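Local coordinates for protein amidase, hydantoinase/carbamoylase family (Paraburkholderia phymatum, PDB 6C0D) that probably hydrolyses N-carbamoyl-L-amino acids as a metal-dependent homodimeric amidase of the peptidase M20 family, with zinc bound in its catalytic domain, at residues A[250-255]-A[288-293]; A[307-312]-A[324-329]; A[110-115]-A[126-131]. All coordinates share one frame; numbering follows the deposited sequence.

Contact 1 of 3, residues A[250-255]-A[288-293]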
loop_
_atom_site.group_PDB
_atom_site.type_symbol
_atom_site.label_atom_id
_atom_site.label_comp_id
_atom_site.label_asym_id
_atom_site.label_seq_id
_atom_site.Cartn_x
_atom_site.Cartn_y
_atom_site.Cartn_z
ATOM N N ALA A 250 -2.841 6.568 -13.218
ATOM C CA ALA A 250 -2.947 7.508 -14.334
ATOM C C ALA A 250 -2.775 8.942 -13.841
ATOM O O ALA A 250 -2.154 9.778 -14.508
ATOM C CB ALA A 250 -4.311 7.357 -15.016
ATOM N N PHE A 251 -3.327 9.241 -12.675
ATOM C CA PHE A 251 -3.255 10.600 -12.156
ATOM C C PHE A 251 -1.816 10.989 -11.849
ATOM O O PHE A 251 -1.430 12.142 -12.060
ATOM C CB PHE A 251 -4.138 10.727 -10.916
ATOM C CG PHE A 251 -4.463 12.172 -10.547
ATOM C CD1 PHE A 251 -5.659 12.752 -10.949
ATOM C CD2 PHE A 251 -3.546 12.945 -9.859
ATOM C CE1 PHE A 251 -5.957 14.090 -10.627
ATOM C CE2 PHE A 251 -3.838 14.291 -9.548
ATOM C CZ PHE A 251 -5.035 14.846 -9.927
ATOM N N ILE A 252 -0.997 10.046 -11.383
ATOM C CA ILE A 252 0.388 10.393 -11.074
ATOM C C ILE A 252 1.093 10.894 -12.324
ATOM O O ILE A 252 1.889 11.840 -12.263
ATOM C CB ILE A 252 1.120 9.198 -10.432
ATOM C CG1 ILE A 252 0.595 8.971 -9.008
ATOM C CG2 ILE A 252 2.658 9.451 -10.384
ATOM C CD1 ILE A 252 1.158 7.672 -8.323
ATOM N N ALA A 253 0.795 10.297 -13.486
ATOM C CA ALA A 253 1.428 10.786 -14.710
ATOM C C ALA A 253 1.004 12.218 -15.009
ATOM O O ALA A 253 1.802 13.003 -15.529
ATOM C CB ALA A 253 1.106 9.878 -15.904
ATOM N N HIS A 254 -0.256 12.575 -14.715
ATOM C CA HIS A 254 -0.659 13.975 -14.878
ATOM C C HIS A 254 0.106 14.895 -13.939
ATOM O O HIS A 254 0.466 16.018 -14.321
ATOM C CB HIS A 254 -2.157 14.136 -14.640
ATOM C CG HIS A 254 -3.000 13.416 -15.640
ATOM N ND1 HIS A 254 -4.297 13.035 -15.380
ATOM C CD2 HIS A 254 -2.730 12.994 -16.896
ATOM C CE1 HIS A 254 -4.791 12.404 -16.432
ATOM N NE2 HIS A 254 -3.864 12.371 -17.368
ATOM N N ILE A 255 0.320 14.467 -12.691
ATOM C CA ILE A 255 1.096 15.286 -11.757
ATOM C C ILE A 255 2.499 15.517 -12.305
ATOM O O ILE A 255 3.013 16.648 -12.312
ATOM C CB ILE A 255 1.151 14.617 -10.368
ATOM C CG1 ILE A 255 -0.224 14.634 -9.689
ATOM C CG2 ILE A 255 2.211 15.312 -9.453
ATOM C CD1 ILE A 255 -0.275 13.770 -8.413
ATOM N N ALA A 288 -8.693 4.105 -3.446
ATOM C CA ALA A 288 -7.241 4.184 -3.507
ATOM C C ALA A 288 -6.826 5.560 -3.003
ATOM O O ALA A 288 -7.544 6.545 -3.209
ATOM C CB ALA A 288 -6.725 3.960 -4.929
ATOM N N VAL A 289 -5.659 5.636 -2.365
ATOM C CA VAL A 289 -5.163 6.907 -1.841
ATOM C C VAL A 289 -3.656 6.970 -2.040
ATOM O O VAL A 289 -2.949 5.965 -1.894
ATOM C CB VAL A 289 -5.549 7.094 -0.353
ATOM C CG1 VAL A 289 -4.974 5.973 0.491
ATOM C CG2 VAL A 289 -5.067 8.465 0.173
ATOM N N LEU A 290 -3.166 8.152 -2.415
ATOM C CA LEU A 290 -1.730 8.380 -2.451
ATOM C C LEU A 290 -1.407 9.546 -1.528
ATOM O O LEU A 290 -2.254 10.406 -1.267
ATOM C CB LEU A 290 -1.208 8.662 -3.876
ATOM C CG LEU A 290 -1.611 9.943 -4.639
ATOM C CD1 LEU A 290 -0.847 11.214 -4.152
ATOM C CD2 LEU A 290 -1.346 9.747 -6.115
ATOM N N HIS A 291 -0.177 9.562 -1.039
ATOM C CA HIS A 291 0.368 10.693 -0.305
ATOM C C HIS A 291 1.382 11.400 -1.196
ATOM O O HIS A 291 2.262 10.748 -1.778
ATOM C CB HIS A 291 1.019 10.222 0.997
ATOM C CG HIS A 291 0.058 9.569 1.944
ATOM N ND1 HIS A 291 0.327 9.404 3.285
ATOM C CD2 HIS A 291 -1.172 9.042 1.741
ATOM C CE1 HIS A 291 -0.704 8.816 3.870
ATOM N NE2 HIS A 291 -1.625 8.588 2.954
ATOM N N LEU A 292 1.239 12.722 -1.325
ATOM C CA LEU A 292 2.058 13.540 -2.206
ATOM C C LEU A 292 2.715 14.641 -1.385
ATOM O O LEU A 292 2.050 15.295 -0.573
ATOM C CB LEU A 292 1.218 14.183 -3.320
ATOM C CG LEU A 292 1.931 15.166 -4.251
ATOM C CD1 LEU A 292 2.887 14.390 -5.173
ATOM C CD2 LEU A 292 0.933 15.966 -5.070
ATOM N N GLN A 293 4.009 14.841 -1.598
ATOM C CA GLN A 293 4.726 15.958 -0.988
ATOM C C GLN A 293 5.420 16.716 -2.102
ATOM O O GLN A 293 5.843 16.112 -3.085
ATOM C CB GLN A 293 5.767 15.463 0.022
ATOM C CG GLN A 293 6.523 16.580 0.754
ATOM C CD GLN A 293 7.592 15.993 1.657
ATOM O OE1 GLN A 293 8.730 15.816 1.239
ATOM N NE2 GLN A 293 7.213 15.650 2.887
#
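Ile252 and Leu290 pass each other in opposite directions where helix 244-262 lies over strand 283-296, so they meet flank to flank. Leu290 offers one methyl, CD2, and Ile252 receives it along its longer branch: Ile252 CG1 stands 3.6 Å from Leu290 CD2, and Ile252 CD1 lies 3.9 Å from the same methyl. The CA-CB bond of Ile252 does not aim at the strand. With CG1 placed beside the backbone N (chi1 -71°) and the branch then extended, its end nevertheless comes close.

One turn on, the approach changes. Ile255 and Leu292 both start out toward the opposite segment and come tip to tip, Ile255 CD1 lying 4.2 Å from Leu292 CD2. This pair is looser than the first. Ile255 CD1 also lies at the edge of the Phe251 ring, in its plane, and that ring meets Phe226 of strand 210-227 with the planes about 65° apart.

The contact belongs to the smaller domain of the M20 fold, the one through which such enzymes commonly dimerise, where helices lie on one face of an antiparallel sheet. The second subunit is close by: Ile252 packs on Val249 of the other chain, and His291, on the strand's far face, meets Phe281 of that chain. All four touching side chains are buried branched aliphatics and no hydrogen bond crosses, so between these two segments the adhesion rests on hydrophobic burial and the fit of the methyls, with no polar bond to fix their direction.

Contact 2 of 3, residues A[307-312]-A[324-329]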
loop_
_atom_site.group_PDB
_atom_site.type_symbol
_atom_site.label_atom_id
_atom_site.label_comp_id
_atom_site.label_asym_id
_atom_site.label_seq_id
_atom_site.Cartn_x
_atom_site.Cartn_y
_atom_site.Cartn_z
ATOM N N ASN A 307 -1.749 25.238 -7.237
ATOM C CA ASN A 307 -2.864 25.586 -8.116
ATOM C C ASN A 307 -3.004 24.589 -9.262
ATOM O O ASN A 307 -4.128 24.273 -9.683
ATOM C CB ASN A 307 -2.682 27.001 -8.660
ATOM C CG ASN A 307 -2.707 28.047 -7.555
ATOM O OD1 ASN A 307 -3.323 27.832 -6.511
ATOM N ND2 ASN A 307 -2.033 29.173 -7.775
ATOM N N ALA A 308 -1.878 24.116 -9.804
ATOM C CA ALA A 308 -1.913 23.135 -10.887
ATOM C C ALA A 308 -2.508 21.815 -10.409
ATOM O O ALA A 308 -3.274 21.160 -11.136
ATOM C CB ALA A 308 -0.497 22.907 -11.438
ATOM N N LEU A 309 -2.179 21.420 -9.182
ATOM C CA LEU A 309 -2.738 20.184 -8.635
ATOM C C LEU A 309 -4.241 20.305 -8.434
ATOM O O LEU A 309 -4.997 19.398 -8.794
ATOM C CB LEU A 309 -2.035 19.842 -7.319
ATOM C CG LEU A 309 -2.488 18.595 -6.557
ATOM C CD1 LEU A 309 -2.212 17.300 -7.355
ATOM C CD2 LEU A 309 -1.761 18.547 -5.232
ATOM N N VAL A 310 -4.693 21.431 -7.873
ATOM C CA VAL A 310 -6.128 21.674 -7.748
ATOM C C VAL A 310 -6.797 21.612 -9.116
ATOM O O VAL A 310 -7.867 21.016 -9.277
ATOM C CB VAL A 310 -6.385 23.025 -7.052
ATOM C CG1 VAL A 310 -7.879 23.368 -7.101
ATOM C CG2 VAL A 310 -5.904 22.958 -5.616
ATOM N N ALA A 311 -6.165 22.213 -10.128
ATOM C CA ALA A 311 -6.760 22.221 -11.458
ATOM C C ALA A 311 -6.791 20.819 -12.057
ATOM O O ALA A 311 -7.753 20.460 -12.744
ATOM C CB ALA A 311 -6.002 23.193 -12.360
ATOM N N LEU A 312 -5.755 20.011 -11.801
ATOM C CA LEU A 312 -5.757 18.630 -12.282
ATOM C C LEU A 312 -6.917 17.831 -11.695
ATOM O O LEU A 312 -7.526 17.003 -12.384
ATOM C CB LEU A 312 -4.441 17.941 -11.926
ATOM C CG LEU A 312 -3.202 18.251 -12.757
ATOM C CD1 LEU A 312 -2.004 17.460 -12.179
ATOM C CD2 LEU A 312 -3.442 17.901 -14.234
ATOM N N ALA A 324 -11.955 11.925 -7.940
ATOM C CA ALA A 324 -10.743 12.305 -7.222
ATOM C C ALA A 324 -11.061 13.337 -6.146
ATOM O O ALA A 324 -11.913 14.213 -6.329
ATOM C CB ALA A 324 -9.685 12.878 -8.174
ATOM N N GLU A 325 -10.349 13.251 -5.020
ATOM C CA GLU A 325 -10.643 14.108 -3.878
ATOM C C GLU A 325 -9.334 14.524 -3.224
ATOM O O GLU A 325 -8.576 13.668 -2.758
ATOM C CB GLU A 325 -11.538 13.383 -2.880
ATOM C CG GLU A 325 -11.881 14.195 -1.656
ATOM C CD GLU A 325 -12.666 13.377 -0.654
ATOM O OE1 GLU A 325 -12.608 13.700 0.553
ATOM O OE2 GLU A 325 -13.329 12.403 -1.083
ATOM N N LEU A 326 -9.068 15.826 -3.185
ATOM C CA LEU A 326 -7.796 16.347 -2.693
ATOM C C LEU A 326 -7.963 16.834 -1.261
ATOM O O LEU A 326 -8.888 17.603 -0.971
ATOM C CB LEU A 326 -7.316 17.490 -3.586
ATOM C CG LEU A 326 -5.951 18.109 -3.299
ATOM C CD1 LEU A 326 -4.849 17.142 -3.640
ATOM C CD2 LEU A 326 -5.813 19.399 -4.091
ATOM N N ILE A 327 -7.058 16.412 -0.377
ATOM C CA ILE A 327 -7.119 16.779 1.038
ATOM C C ILE A 327 -5.794 17.410 1.435
ATOM O O ILE A 327 -4.746 16.755 1.373
ATOM C CB ILE A 327 -7.420 15.567 1.933
ATOM C CG1 ILE A 327 -8.710 14.891 1.461
ATOM C CG2 ILE A 327 -7.548 16.007 3.376
ATOM C CD1 ILE A 327 -8.807 13.470 1.873
ATOM N N ALA A 328 -5.833 18.671 1.847
ATOM C CA ALA A 328 -4.610 19.321 2.308
ATOM C C ALA A 328 -4.234 18.791 3.687
ATOM O O ALA A 328 -5.098 18.560 4.534
ATOM C CB ALA A 328 -4.795 20.843 2.366
ATOM N N CYS A 329 -2.946 18.563 3.900
ATOM C CA CYS A 329 -2.455 18.161 5.210
ATOM C C CYS A 329 -2.003 19.378 5.996
ATOM O O CYS A 329 -1.493 20.350 5.433
ATOM C CB CYS A 329 -1.287 17.187 5.083
ATOM S SG CYS A 329 -1.753 15.715 4.213
#
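Leu326 reaches from strand 323-328 to helix 299-317 and touches Leu309 and Val310 with separate methyls; every interaction across the contact is apolar. Leu326 CD1 lies 3.7 Å from Leu309 CD2 and 4.0 Å from Leu309 CG. The two leucines cross obliquely: Leu309 leaves its backbone at an angle to the strand, but with CG anti to the backbone N (chi1 179°) the end of the side chain closes in. CD2 of Leu326 serves Val310, whose CG2 lies 3.9 Å from it, the two side chains crossing at about a right angle. Leu309 is buried, whereas Val310 lies at the exposed border of the contact.

Helix and strand follow one another in the chain, and this is the second helix on the sheet of the smaller domain of the M20 fold. Strand 323-328 pairs antiparallel with strand 210-227, and Phe222 of that strand touches both Leu309 and Leu326 from the sheet side.

No hydrogen bond joins segments 307-312 and 324-329. Within the helix, Ala311 N donates to Asn307 O at 2.9 Å and Leu312 N to Ala308 O at 2.8 Å. On the strand, Glu325 and Ile327 exchange backbone hydrogen bonds with Arg225 and Gln223, and the carboxylate of Glu325 makes a salt bridge with Arg323. From the end of the same helix, Asn317 OD1 accepts from Ala324 N, a polar tie to the strand.

Contact 3 of 3, residues A[110-115]-A[126-131]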
loop_
_atom_site.group_PDB
_atom_site.type_symbol
_atom_site.label_atom_id
_atom_site.label_comp_id
_atom_site.label_asym_id
_atom_site.label_seq_id
_atom_site.Cartn_x
_atom_site.Cartn_y
_atom_site.Cartn_z
ATOM N N GLU A 110 33.281 25.755 19.335
ATOM C CA GLU A 110 34.672 25.958 18.945
ATOM C C GLU A 110 34.884 27.360 18.402
ATOM O O GLU A 110 35.932 27.975 18.631
ATOM C CB GLU A 110 35.096 24.927 17.896
ATOM C CG GLU A 110 36.522 25.154 17.371
ATOM C CD GLU A 110 37.587 25.079 18.455
ATOM O OE1 GLU A 110 37.347 24.440 19.510
ATOM O OE2 GLU A 110 38.679 25.668 18.261
ATOM N N ILE A 111 33.908 27.870 17.656
ATOM C CA ILE A 111 34.034 29.219 17.109
ATOM C C ILE A 111 34.061 30.242 18.229
ATOM O O ILE A 111 34.867 31.176 18.202
ATOM C CB ILE A 111 32.904 29.494 16.102
ATOM C CG1 ILE A 111 33.102 28.587 14.872
ATOM C CG2 ILE A 111 32.900 30.983 15.682
ATOM C CD1 ILE A 111 31.867 28.510 13.975
ATOM N N ALA A 112 33.218 30.060 19.254
ATOM C CA ALA A 112 33.285 30.957 20.416
ATOM C C ALA A 112 34.659 30.902 21.068
ATOM O O ALA A 112 35.249 31.943 21.395
ATOM C CB ALA A 112 32.199 30.589 21.420
ATOM N N ARG A 113 35.208 29.687 21.227
ATOM C CA ARG A 113 36.534 29.550 21.812
ATOM C C ARG A 113 37.580 30.233 20.941
ATOM O O ARG A 113 38.386 31.034 21.427
ATOM C CB ARG A 113 36.866 28.062 22.017
ATOM C CG ARG A 113 36.088 27.426 23.194
ATOM C CD ARG A 113 36.558 25.984 23.484
ATOM N NE ARG A 113 36.331 25.090 22.342
ATOM C CZ ARG A 113 35.713 23.911 22.401
ATOM N NH1 ARG A 113 35.259 23.442 23.560
ATOM N NH2 ARG A 113 35.576 23.184 21.293
ATOM N N ALA A 114 37.573 29.942 19.639
ATOM C CA ALA A 114 38.620 30.462 18.765
ATOM C C ALA A 114 38.549 31.984 18.636
ATOM O O ALA A 114 39.588 32.654 18.618
ATOM C CB ALA A 114 38.527 29.795 17.390
ATOM N N LEU A 115 37.343 32.557 18.542
ATOM C CA LEU A 115 37.276 34.015 18.432
ATOM C C LEU A 115 37.720 34.677 19.725
ATOM O O LEU A 115 38.296 35.779 19.698
ATOM C CB LEU A 115 35.865 34.471 18.042
ATOM C CG LEU A 115 35.620 34.625 16.523
ATOM C CD1 LEU A 115 35.880 33.310 15.784
ATOM C CD2 LEU A 115 34.202 35.142 16.213
ATOM N N VAL A 126 29.858 36.134 21.143
ATOM C CA VAL A 126 29.336 34.962 20.435
ATOM C C VAL A 126 28.565 34.118 21.446
ATOM O O VAL A 126 29.128 33.730 22.475
ATOM C CB VAL A 126 30.461 34.129 19.800
ATOM C CG1 VAL A 126 29.863 32.887 19.087
ATOM C CG2 VAL A 126 31.287 34.997 18.831
ATOM N N ASP A 127 27.278 33.865 21.172
ATOM C CA ASP A 127 26.433 32.975 21.967
ATOM C C ASP A 127 26.368 31.615 21.272
ATOM O O ASP A 127 26.490 31.532 20.048
ATOM C CB ASP A 127 24.991 33.502 22.119
ATOM C CG ASP A 127 24.886 34.862 22.819
ATOM O OD1 ASP A 127 25.823 35.311 23.525
ATOM O OD2 ASP A 127 23.797 35.478 22.698
ATOM N N VAL A 128 26.170 30.543 22.051
ATOM C CA VAL A 128 26.104 29.192 21.493
ATOM C C VAL A 128 24.823 28.512 21.956
ATOM O O VAL A 128 24.494 28.555 23.144
ATOM C CB VAL A 128 27.341 28.359 21.912
ATOM C CG1 VAL A 128 27.294 26.972 21.298
ATOM C CG2 VAL A 128 28.622 29.088 21.513
ATOM N N ALA A 129 24.134 27.814 21.042
ATOM C CA ALA A 129 22.841 27.228 21.392
ATOM C C ALA A 129 22.686 25.791 20.910
ATOM O O ALA A 129 23.118 25.444 19.805
ATOM C CB ALA A 129 21.684 28.045 20.808
ATOM N N SER A 130 22.028 24.973 21.738
ATOM C CA SER A 130 21.416 23.714 21.305
ATOM C C SER A 130 19.919 23.826 21.574
ATOM O O SER A 130 19.480 23.674 22.721
ATOM C CB SER A 130 22.014 22.504 22.025
ATOM O OG SER A 130 21.288 21.325 21.690
ATOM N N TRP A 131 19.139 24.105 20.528
ATOM C CA TRP A 131 17.695 24.259 20.691
ATOM C C TRP A 131 17.048 22.909 20.954
ATOM O O TRP A 131 17.285 21.952 20.213
ATOM C CB TRP A 131 17.074 24.874 19.438
ATOM C CG TRP A 131 17.818 26.046 18.887
ATOM C CD1 TRP A 131 18.480 26.115 17.688
ATOM C CD2 TRP A 131 17.993 27.321 19.517
ATOM N NE1 TRP A 131 19.036 27.367 17.529
ATOM C CE2 TRP A 131 18.761 28.122 18.639
ATOM C CE3 TRP A 131 17.562 27.870 20.737
ATOM C CZ2 TRP A 131 19.107 29.437 18.937
ATOM C CZ3 TRP A 131 17.923 29.176 21.043
ATOM C CH2 TRP A 131 18.685 29.946 20.146
#
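Val126 stands with CG1 anti to its backbone nitrogen (chi1 179°) and CG2 beside it, a setting that splits its two methyls between Ala112 and Leu115. Val126 CG1 comes 4.0 Å from Ala112 CB. Leu115, with a first torsion of -92°, brings its CD2 to 3.9 Å from Val126 CG2, the two side chains crossing at about a right angle. Val128 sends CG2 to within 3.9 Å of Ala112 CB, so the alanine methyl is shared by both valines. Its small size fits the close backbones, with the CA atoms of Ala112 and Val126 only 5.6 Å apart.

Helix 102-117 runs nearly antiparallel to strand 125-130, at 161° between the short segments, as the returning helix of the beta-alpha-beta unit begun by strand 83-88. This unit is part of the zinc-binding catalytic domain; the first strand leads directly to the zinc ligand His89.

On another side of the helix Arg113 holds Glu110 side-on: Arg113 NH2 meets Glu110 OE1 at 2.8 Å, nearly along the C-O axis, and Arg113 NE meets the same oxygen at 3.1 Å from above the carboxylate plane. The chemistry is thus divided: a purely apolar seam joins the two segments, while the buried Glu110-Arg113 pair, with Arg20 and Asp24 as further salt-bridge partners, links the helix to helix 18-30; the opposite charges probably favour the ionised forms.

In the fold
Contact 3 comes first along the chain, then contact 1, then contact 2, each closing before the next opens. Contacts 1 and 2 are neighbours, their centres 10 Å apart: strand 283-296 leads straight into helix 299-317, Leu292 CD2 packs on Leu309 CD2 at 3.7 Å, and Phe251 CZ meets Leu312 CB at the same distance. Together they set two adjacent helices, 244-262 and 299-317, on the small domain's sheet. Contact 3 lies on the opposite side of the chain's centre, about 45 Å from either centre. The three therefore sample both parts of a two-domain M20 enzyme: contact 3 in the domain that binds zinc, contacts 1 and 2 in the domain where the second subunit comes within reach of their residues.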